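Mevalonate diphosphate decarboxylase (Legionella pneumophila, PDB 3LTO) probably decarboxylates mevalonate diphosphate with the use of ATP, a step in lipid biosynthesis. Local coordinates at residues F87-G92 against S126-K131; A5-N10 against S113-T118; I169-K174 against N221-K226. One frame throughout, in Å; residues are numbered along the deposited sequence.

In the fold
Contacts 1 and 2 both use helix 110-129 of the N-terminal domain. Their centres are about 20 Å apart, and their nearest atoms about 6 Å, so they do not touch. Contact 2 sets the helix against strand 2-12 inside the domain, and contact 1 packs the helix end against a surface turn. Contact 3 lies further off and joins a loop that leads into strand 177-182 to the end of helix 208-224. Its centre is about 25 Å from that of contact 2 and about 41 Å from that of contact 1. Helix 110-129 follows a serine-rich loop that, as in GHMP relatives, probably takes part in nucleotide binding.

Contact 1 (F87-G92 against S126-K131); sequences FGYVGG and SELTQK
Phe87 and Tyr89 lie against the last turn of helix 110-129: Phe87 on Ser126 and Thr129, Tyr89 on Leu128 and Thr129. Tyr89 meets Leu128 with the far part of its ring: CZ lies 3.8 Å from Leu128 CD1, and the hydroxyl OH is also close to that methyl. Nearer the root of the ring, Tyr89 CD1 is 4.0 Å from Thr129 CG2. CB of Tyr89 points toward the helix end; with CG anti to the backbone N (chi1 -180°), the ring continues to these two methyls. Phe87 CE1 is 3.9 Å from the backbone N of Ser126, and Phe87 CD1 is 3.8 Å from Thr129 OG1. The side chains of Phe87 and Thr129 cross at about a right angle. Lys131 CB comes in at the edge of the Phe87 ring.

One polar link joins the segments. Lys131 NZ donates to Phe87 O at 3.1 Å, from above the carbonyl plane. Bends at chi2 and chi4 fold the lysine back to reach it.

Bonds further out hold Thr129 and the loop of Lys131. Thr129 OG1 bonds back to Leu125 O. Ser126 OG donates to Lys131 O at 2.7 Å and ties the loop to the last helical turn. Gly88, with phi 68°, ends helix 71-87 in a Schellman motif, and Gln130 leaves helix 110-129 with positive phi.

The contact thus joins the exit of helix 71-87 to the C-terminal end of helix 110-129, at the protein surface. Lys47 of strand 31-47 touches Tyr89 and Leu128, and Phe93 of strand 93-99 meets the Tyr89 ring.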
loop_
_atom_site.group_PDB
_atom_site.type_symbol
_atom_site.label_atom_id
_atom_site.label_comp_id
_atom_site.label_asym_id
_atom_site.label_seq_id
_atom_site.Cartn_x
_atom_site.Cartn_y
_atom_site.Cartn_z
ATOM N N PHE A 87 -4.912 20.582 -3.950
ATOM C CA PHE A 87 -5.242 21.209 -5.230
ATOM C C PHE A 87 -4.572 22.572 -5.388
ATOM O O PHE A 87 -4.677 23.195 -6.442
ATOM C CB PHE A 87 -6.760 21.383 -5.360
ATOM C CG PHE A 87 -7.492 20.126 -5.745
ATOM C CD1 PHE A 87 -7.758 19.847 -7.085
ATOM C CD2 PHE A 87 -7.924 19.230 -4.772
ATOM C CE1 PHE A 87 -8.450 18.693 -7.450
ATOM C CE2 PHE A 87 -8.615 18.078 -5.122
ATOM C CZ PHE A 87 -8.880 17.807 -6.465
ATOM N N GLY A 88 -3.892 23.034 -4.341
ATOM C CA GLY A 88 -3.232 24.331 -4.397
ATOM C C GLY A 88 -4.217 25.487 -4.456
ATOM O O GLY A 88 -3.954 26.512 -5.080
ATOM N N TYR A 89 -5.359 25.324 -3.794
ATOM C CA TYR A 89 -6.389 26.350 -3.776
ATOM C C TYR A 89 -6.331 27.184 -2.506
ATOM O O TYR A 89 -5.993 26.681 -1.435
ATOM C CB TYR A 89 -7.769 25.705 -3.868
ATOM C CG TYR A 89 -8.918 26.685 -3.869
ATOM C CD1 TYR A 89 -9.315 27.316 -5.047
ATOM C CD2 TYR A 89 -9.636 26.952 -2.705
ATOM C CE1 TYR A 89 -10.400 28.175 -5.076
ATOM C CE2 TYR A 89 -10.740 27.826 -2.719
ATOM C CZ TYR A 89 -11.112 28.428 -3.913
ATOM O OH TYR A 89 -12.206 29.265 -3.961
ATOM N N VAL A 90 -6.675 28.461 -2.632
ATOM C CA VAL A 90 -6.691 29.361 -1.489
ATOM C C VAL A 90 -8.067 30.011 -1.439
ATOM O O VAL A 90 -8.464 30.699 -2.376
ATOM C CB VAL A 90 -5.620 30.468 -1.610
ATOM C CG1 VAL A 90 -5.682 31.390 -0.380
ATOM C CG2 VAL A 90 -4.228 29.843 -1.732
ATOM N N GLY A 91 -8.794 29.785 -0.351
ATOM C CA GLY A 91 -10.125 30.356 -0.216
ATOM C C GLY A 91 -10.928 29.528 0.765
ATOM O O GLY A 91 -10.689 28.324 0.901
ATOM N N GLY A 92 -11.876 30.157 1.452
ATOM C CA GLY A 92 -12.678 29.438 2.428
ATOM C C GLY A 92 -13.992 28.921 1.876
ATOM O O GLY A 92 -14.460 29.376 0.834
ATOM N N SER A 126 -11.664 20.735 -8.180
ATOM C CA SER A 126 -11.306 20.360 -9.539
ATOM C C SER A 126 -11.785 21.445 -10.518
ATOM O O SER A 126 -11.017 21.927 -11.349
ATOM C CB SER A 126 -11.956 19.017 -9.888
ATOM O OG SER A 126 -11.597 18.593 -11.189
ATOM N N GLU A 127 -13.051 21.837 -10.404
ATOM C CA GLU A 127 -13.619 22.857 -11.286
ATOM C C GLU A 127 -13.064 24.261 -11.021
ATOM O O GLU A 127 -12.944 25.064 -11.942
ATOM C CB GLU A 127 -15.150 22.888 -11.160
ATOM C CG GLU A 127 -15.832 21.555 -11.425
ATOM C CD GLU A 127 -17.342 21.628 -11.258
ATOM O OE1 GLU A 127 -17.818 22.622 -10.681
ATOM O OE2 GLU A 127 -18.050 20.692 -11.694
ATOM N N LEU A 128 -12.732 24.557 -9.767
ATOM C CA LEU A 128 -12.206 25.871 -9.414
ATOM C C LEU A 128 -10.767 26.100 -9.853
ATOM O O LEU A 128 -10.386 27.219 -10.191
ATOM C CB LEU A 128 -12.298 26.094 -7.904
ATOM C CG LEU A 128 -13.670 26.529 -7.378
ATOM C CD1 LEU A 128 -13.719 26.414 -5.862
ATOM C CD2 LEU A 128 -13.945 27.960 -7.834
ATOM N N THR A 129 -9.971 25.041 -9.852
ATOM C CA THR A 129 -8.569 25.148 -10.227
ATOM C C THR A 129 -8.293 24.659 -11.645
ATOM O O THR A 129 -7.185 24.810 -12.153
ATOM C CB THR A 129 -7.696 24.333 -9.262
ATOM O OG1 THR A 129 -8.092 22.956 -9.315
ATOM C CG2 THR A 129 -7.858 24.846 -7.840
ATOM N N GLN A 130 -9.307 24.073 -12.275
ATOM C CA GLN A 130 -9.182 23.540 -13.627
ATOM C C GLN A 130 -8.227 22.354 -13.684
ATOM O O GLN A 130 -7.575 22.121 -14.698
ATOM C CB GLN A 130 -8.732 24.628 -14.608
ATOM C CG GLN A 130 -9.872 25.505 -15.111
ATOM C CD GLN A 130 -9.414 26.573 -16.086
ATOM O OE1 GLN A 130 -8.678 27.490 -15.717
ATOM N NE2 GLN A 130 -9.848 26.458 -17.343
ATOM N N LYS A 131 -8.148 21.612 -12.584
ATOM C CA LYS A 131 -7.301 20.428 -12.503
ATOM C C LYS A 131 -8.203 19.224 -12.756
ATOM O O LYS A 131 -9.426 19.313 -12.618
ATOM C CB LYS A 131 -6.685 20.291 -11.108
ATOM C CG LYS A 131 -5.939 21.516 -10.591
ATOM C CD LYS A 131 -4.629 21.745 -11.320
ATOM C CE LYS A 131 -3.829 22.874 -10.669
ATOM N NZ LYS A 131 -3.459 22.572 -9.251
#

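Contact 2 (A5-N10 against S113-T118); sequences AQAPAN and SFAALT
Two peptide planes, of Gln6-Ala7 and Ala115-Ala116, are the flat groups here, and each has a methyl over one face. Ala7 CB stands over the Ala115-Ala116 peptide, almost directly above Ala116 N at 3.4 Å. In return, Ala116 CB lies over one face of the Gln6-Ala7 peptide, 4.2 Å from Gln6 C and 4.0 Å from Ala7 N. The oxygen of that peptide, Gln6 O, is bonded by Lys119 NZ of the helix. This is helix-on-sheet packing in the ribosomal S5-like N-terminal domain of the GHMP superfamily.

Alanines make the interface. Ala7 CB and Ala115 CB meet at 3.4 Å, tighter than usual van der Waals contact. Ala116 CB sits beside the same Ala7 methyl. Ala5 CB, two residues back on the same side of the strand, faces Ala116 O at 3.9 Å. The small side chains let the axes come within 6.4 Å of each other. The strand and the helix run nearly antiparallel, at 152°. The contact is apolar and buried.

Strand 31-47 pairs with strand 2-12, and its Val43 also touches Ala116. CB of Gln6 points away from the helix, and NE2 bonds to Ser42 OG. Helix 71-87 packs on another side of helix 110-129, where Phe76 meets the Phe114 ring edge-to-face and His79 NE2 bonds to Thr118 OG1.

Within helix 110-129, Phe114 O accepts from both Thr118 N and Thr118 OG1, each at 2.9 Å, from opposite faces of its carbonyl plane.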
loop_
_atom_site.group_PDB
_atom_site.type_symbol
_atom_site.label_atom_id
_atom_site.label_comp_id
_atom_site.label_asym_id
_atom_site.label_seq_id
_atom_site.Cartn_x
_atom_site.Cartn_y
_atom_site.Cartn_z
ATOM N N ALA A 5 -22.174 16.417 -2.628
ATOM C CA ALA A 5 -21.762 15.027 -2.812
ATOM C C ALA A 5 -22.234 14.188 -1.630
ATOM O O ALA A 5 -22.510 14.709 -0.549
ATOM C CB ALA A 5 -20.238 14.929 -2.954
ATOM N N GLN A 6 -22.321 12.884 -1.843
ATOM C CA GLN A 6 -22.761 11.974 -0.802
ATOM C C GLN A 6 -21.855 10.752 -0.764
ATOM O O GLN A 6 -21.159 10.452 -1.725
ATOM C CB GLN A 6 -24.211 11.546 -1.058
ATOM C CG GLN A 6 -25.184 12.713 -1.111
ATOM C CD GLN A 6 -26.625 12.269 -1.290
ATOM O OE1 GLN A 6 -26.964 11.608 -2.266
ATOM N NE2 GLN A 6 -27.480 12.632 -0.340
ATOM N N ALA A 7 -21.860 10.062 0.363
ATOM C CA ALA A 7 -21.051 8.870 0.524
ATOM C C ALA A 7 -21.778 7.957 1.494
ATOM O O ALA A 7 -22.498 8.412 2.381
ATOM C CB ALA A 7 -19.674 9.227 1.061
ATOM N N PRO A 8 -21.612 6.647 1.317
ATOM C CA PRO A 8 -22.261 5.668 2.184
ATOM C C PRO A 8 -21.443 5.304 3.414
ATOM O O PRO A 8 -20.225 5.463 3.438
ATOM C CB PRO A 8 -22.451 4.481 1.258
ATOM C CG PRO A 8 -21.195 4.519 0.440
ATOM C CD PRO A 8 -21.005 6.001 0.140
ATOM N N ALA A 9 -22.120 4.828 4.449
ATOM C CA ALA A 9 -21.425 4.398 5.647
ATOM C C ALA A 9 -21.015 2.959 5.363
ATOM O O ALA A 9 -21.438 2.373 4.366
ATOM C CB ALA A 9 -22.350 4.448 6.844
ATOM N N ASN A 10 -20.183 2.391 6.216
ATOM C CA ASN A 10 -19.780 1.013 6.014
ATOM C C ASN A 10 -19.568 0.405 7.382
ATOM O O ASN A 10 -19.261 1.118 8.338
ATOM C CB ASN A 10 -18.507 0.938 5.150
ATOM C CG ASN A 10 -17.242 1.278 5.919
ATOM O OD1 ASN A 10 -16.804 0.519 6.788
ATOM N ND2 ASN A 10 -16.646 2.424 5.598
ATOM N N SER A 113 -19.129 10.768 6.478
ATOM C CA SER A 113 -18.996 12.220 6.426
ATOM C C SER A 113 -17.710 12.627 5.715
ATOM O O SER A 113 -17.736 13.452 4.803
ATOM C CB SER A 113 -18.998 12.816 7.832
ATOM O OG SER A 113 -20.252 12.615 8.457
ATOM N N PHE A 114 -16.588 12.052 6.143
ATOM C CA PHE A 114 -15.303 12.377 5.541
ATOM C C PHE A 114 -15.245 11.962 4.072
ATOM O O PHE A 114 -14.662 12.670 3.249
ATOM C CB PHE A 114 -14.149 11.742 6.339
ATOM C CG PHE A 114 -13.787 12.507 7.596
ATOM C CD1 PHE A 114 -14.467 12.286 8.788
ATOM C CD2 PHE A 114 -12.793 13.486 7.567
ATOM C CE1 PHE A 114 -14.167 13.029 9.929
ATOM C CE2 PHE A 114 -12.487 14.234 8.703
ATOM C CZ PHE A 114 -13.176 14.008 9.887
ATOM N N ALA A 115 -15.859 10.829 3.734
ATOM C CA ALA A 115 -15.873 10.388 2.336
ATOM C C ALA A 115 -16.637 11.414 1.493
ATOM O O ALA A 115 -16.179 11.800 0.413
ATOM C CB ALA A 115 -16.525 9.013 2.206
ATOM N N ALA A 116 -17.793 11.853 1.997
ATOM C CA ALA A 116 -18.625 12.853 1.310
ATOM C C ALA A 116 -17.850 14.162 1.139
ATOM O O ALA A 116 -17.855 14.757 0.068
ATOM C CB ALA A 116 -19.907 13.118 2.104
ATOM N N LEU A 117 -17.192 14.612 2.202
ATOM C CA LEU A 117 -16.410 15.836 2.129
ATOM C C LEU A 117 -15.314 15.686 1.072
ATOM O O LEU A 117 -15.075 16.595 0.279
ATOM C CB LEU A 117 -15.763 16.154 3.485
ATOM C CG LEU A 117 -14.812 17.361 3.490
ATOM C CD1 LEU A 117 -15.508 18.582 2.900
ATOM C CD2 LEU A 117 -14.361 17.652 4.915
ATOM N N THR A 118 -14.645 14.538 1.066
ATOM C CA THR A 118 -13.585 14.313 0.098
ATOM C C THR A 118 -14.120 14.414 -1.329
ATOM O O THR A 118 -13.538 15.091 -2.172
ATOM C CB THR A 118 -12.936 12.928 0.277
ATOM O OG1 THR A 118 -12.354 12.831 1.582
ATOM C CG2 THR A 118 -11.855 12.722 -0.778
#

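Contact 3 (I169-K174 against N221-K226); sequences IDLPYK and NAFENK
Leu171 CD1 sits squarely over the Phe223 ring, 3.9 Å from its centroid and only 4° off the ring normal, a CH-pi contact. The other methyl, CD2, is 3.9 Å from Phe223 CB. Both methyls lie on the same side of the ring, CD1 over its centre and CD2 by the CB end. Tyr173 comes from another direction. Phe223 CD1 lies at the edge of the Tyr173 ring, near its plane, 3.8 Å from Tyr173 CD2.

Pro172, from the 169-174 loop, is the bump. It fits the hollow formed by Phe223 O and the Lys226 chain. Its CG presses on Phe223 O at 3.2 Å. Its CB is 3.4 Å from Lys226 CD, tighter than usual for two carbons. The same CB lies over one face of the Tyr173 ring, offset toward the rim. Lys226, bent at chi2 and chi3, passes beside the proline, and its NZ ends 3.8 Å from Tyr173 CE1. Tyr173 OH reaches back to Lys226 CA at 3.3 Å. Lys226 has positive phi and is the C' residue of the Schellman motif that ends helix 208-224.

Trp158 meets Phe223 edge-to-face, and Trp228 does the same to Tyr173. The two segments make no hydrogen bond to each other. Shape and apolar contact therefore join the loop to the helix end, and the lysine contributes mainly its aliphatic chain.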
loop_
_atom_site.group_PDB
_atom_site.type_symbol
_atom_site.label_atom_id
_atom_site.label_comp_id
_atom_site.label_asym_id
_atom_site.label_seq_id
_atom_site.Cartn_x
_atom_site.Cartn_y
_atom_site.Cartn_z
ATOM N N ILE A 169 -13.872 -6.079 -2.944
ATOM C CA ILE A 169 -13.547 -7.497 -3.048
ATOM C C ILE A 169 -14.839 -8.233 -3.400
ATOM O O ILE A 169 -15.888 -7.990 -2.802
ATOM C CB ILE A 169 -12.938 -8.043 -1.723
ATOM C CG1 ILE A 169 -12.564 -9.519 -1.883
ATOM C CG2 ILE A 169 -13.921 -7.881 -0.577
ATOM C CD1 ILE A 169 -11.883 -10.110 -0.657
ATOM N N ASP A 170 -14.761 -9.123 -4.382
ATOM C CA ASP A 170 -15.927 -9.869 -4.838
ATOM C C ASP A 170 -16.272 -11.049 -3.943
ATOM O O ASP A 170 -15.734 -12.145 -4.105
ATOM C CB ASP A 170 -15.702 -10.341 -6.279
ATOM C CG ASP A 170 -16.879 -11.123 -6.836
ATOM O OD1 ASP A 170 -18.033 -10.655 -6.716
ATOM O OD2 ASP A 170 -16.646 -12.207 -7.412
ATOM N N LEU A 171 -17.168 -10.810 -2.990
ATOM C CA LEU A 171 -17.599 -11.847 -2.069
ATOM C C LEU A 171 -19.006 -12.317 -2.427
ATOM O O LEU A 171 -19.798 -11.563 -2.985
ATOM C CB LEU A 171 -17.534 -11.336 -0.626
ATOM C CG LEU A 171 -16.104 -11.029 -0.158
ATOM C CD1 LEU A 171 -16.119 -10.486 1.255
ATOM C CD2 LEU A 171 -15.255 -12.290 -0.230
ATOM N N PRO A 172 -19.322 -13.581 -2.109
ATOM C CA PRO A 172 -20.584 -14.293 -2.342
ATOM C C PRO A 172 -21.910 -13.660 -1.913
ATOM O O PRO A 172 -22.946 -13.961 -2.503
ATOM C CB PRO A 172 -20.357 -15.627 -1.634
ATOM C CG PRO A 172 -18.894 -15.827 -1.758
ATOM C CD PRO A 172 -18.361 -14.465 -1.426
ATOM N N TYR A 173 -21.898 -12.805 -0.896
ATOM C CA TYR A 173 -23.143 -12.203 -0.425
ATOM C C TYR A 173 -23.309 -10.735 -0.808
ATOM O O TYR A 173 -22.355 -9.964 -0.783
ATOM C CB TYR A 173 -23.244 -12.366 1.092
ATOM C CG TYR A 173 -23.206 -13.809 1.531
ATOM C CD1 TYR A 173 -24.313 -14.643 1.358
ATOM C CD2 TYR A 173 -22.056 -14.354 2.097
ATOM C CE1 TYR A 173 -24.274 -15.985 1.738
ATOM C CE2 TYR A 173 -22.005 -15.698 2.481
ATOM C CZ TYR A 173 -23.116 -16.504 2.298
ATOM O OH TYR A 173 -23.072 -17.825 2.679
ATOM N N LYS A 174 -24.534 -10.360 -1.163
ATOM C CA LYS A 174 -24.852 -8.994 -1.566
ATOM C C LYS A 174 -26.303 -8.703 -1.176
ATOM O O LYS A 174 -27.076 -9.618 -0.906
ATOM C CB LYS A 174 -24.681 -8.846 -3.083
ATOM C CG LYS A 174 -23.316 -9.309 -3.607
ATOM C CD LYS A 174 -23.335 -9.547 -5.116
ATOM C CE LYS A 174 -21.986 -10.067 -5.624
ATOM N NZ LYS A 174 -21.613 -11.388 -5.031
ATOM N N ASN A 221 -12.175 -17.402 4.005
ATOM C CA ASN A 221 -12.402 -18.803 3.658
ATOM C C ASN A 221 -13.865 -19.155 3.896
ATOM O O ASN A 221 -14.433 -19.982 3.187
ATOM C CB ASN A 221 -11.519 -19.740 4.496
ATOM C CG ASN A 221 -10.064 -19.735 4.051
ATOM O OD1 ASN A 221 -9.767 -19.779 2.851
ATOM N ND2 ASN A 221 -9.150 -19.697 5.014
ATOM N N ALA A 222 -14.471 -18.529 4.901
ATOM C CA ALA A 222 -15.877 -18.782 5.216
ATOM C C ALA A 222 -16.726 -18.277 4.054
ATOM O O ALA A 222 -17.644 -18.960 3.603
ATOM C CB ALA A 222 -16.275 -18.072 6.510
ATOM N N PHE A 223 -16.406 -17.078 3.571
ATOM C CA PHE A 223 -17.126 -16.495 2.447
ATOM C C PHE A 223 -17.043 -17.404 1.216
ATOM O O PHE A 223 -18.064 -17.742 0.617
ATOM C CB PHE A 223 -16.558 -15.109 2.124
ATOM C CG PHE A 223 -17.154 -14.002 2.956
ATOM C CD1 PHE A 223 -18.410 -13.482 2.646
ATOM C CD2 PHE A 223 -16.475 -13.494 4.059
ATOM C CE1 PHE A 223 -18.978 -12.473 3.420
ATOM C CE2 PHE A 223 -17.034 -12.483 4.842
ATOM C CZ PHE A 223 -18.291 -11.972 4.520
ATOM N N GLU A 224 -15.827 -17.799 0.853
ATOM C CA GLU A 224 -15.604 -18.670 -0.297
ATOM C C GLU A 224 -16.464 -19.926 -0.217
ATOM O O GLU A 224 -17.014 -20.371 -1.221
ATOM C CB GLU A 224 -14.121 -19.062 -0.378
ATOM C CG GLU A 224 -13.806 -20.243 -1.298
ATOM C CD GLU A 224 -13.888 -19.899 -2.777
ATOM O OE1 GLU A 224 -13.086 -19.053 -3.236
ATOM O OE2 GLU A 224 -14.753 -20.478 -3.483
ATOM N N ASN A 225 -16.581 -20.493 0.978
ATOM C CA ASN A 225 -17.371 -21.704 1.161
ATOM C C ASN A 225 -18.849 -21.446 1.444
ATOM O O ASN A 225 -19.588 -22.382 1.729
ATOM C CB ASN A 225 -16.801 -22.553 2.301
ATOM C CG ASN A 225 -15.362 -22.968 2.061
ATOM O OD1 ASN A 225 -15.011 -23.442 0.981
ATOM N ND2 ASN A 225 -14.523 -22.805 3.077
ATOM N N LYS A 226 -19.288 -20.196 1.369
ATOM C CA LYS A 226 -20.688 -19.896 1.650
ATOM C C LYS A 226 -21.046 -20.525 2.994
ATOM O O LYS A 226 -22.071 -21.195 3.131
ATOM C CB LYS A 226 -21.589 -20.483 0.559
ATOM C CG LYS A 226 -21.301 -19.961 -0.839
ATOM C CD LYS A 226 -21.961 -18.615 -1.092
ATOM C CE LYS A 226 -23.438 -18.789 -1.419
ATOM N NZ LYS A 226 -24.116 -17.496 -1.719
#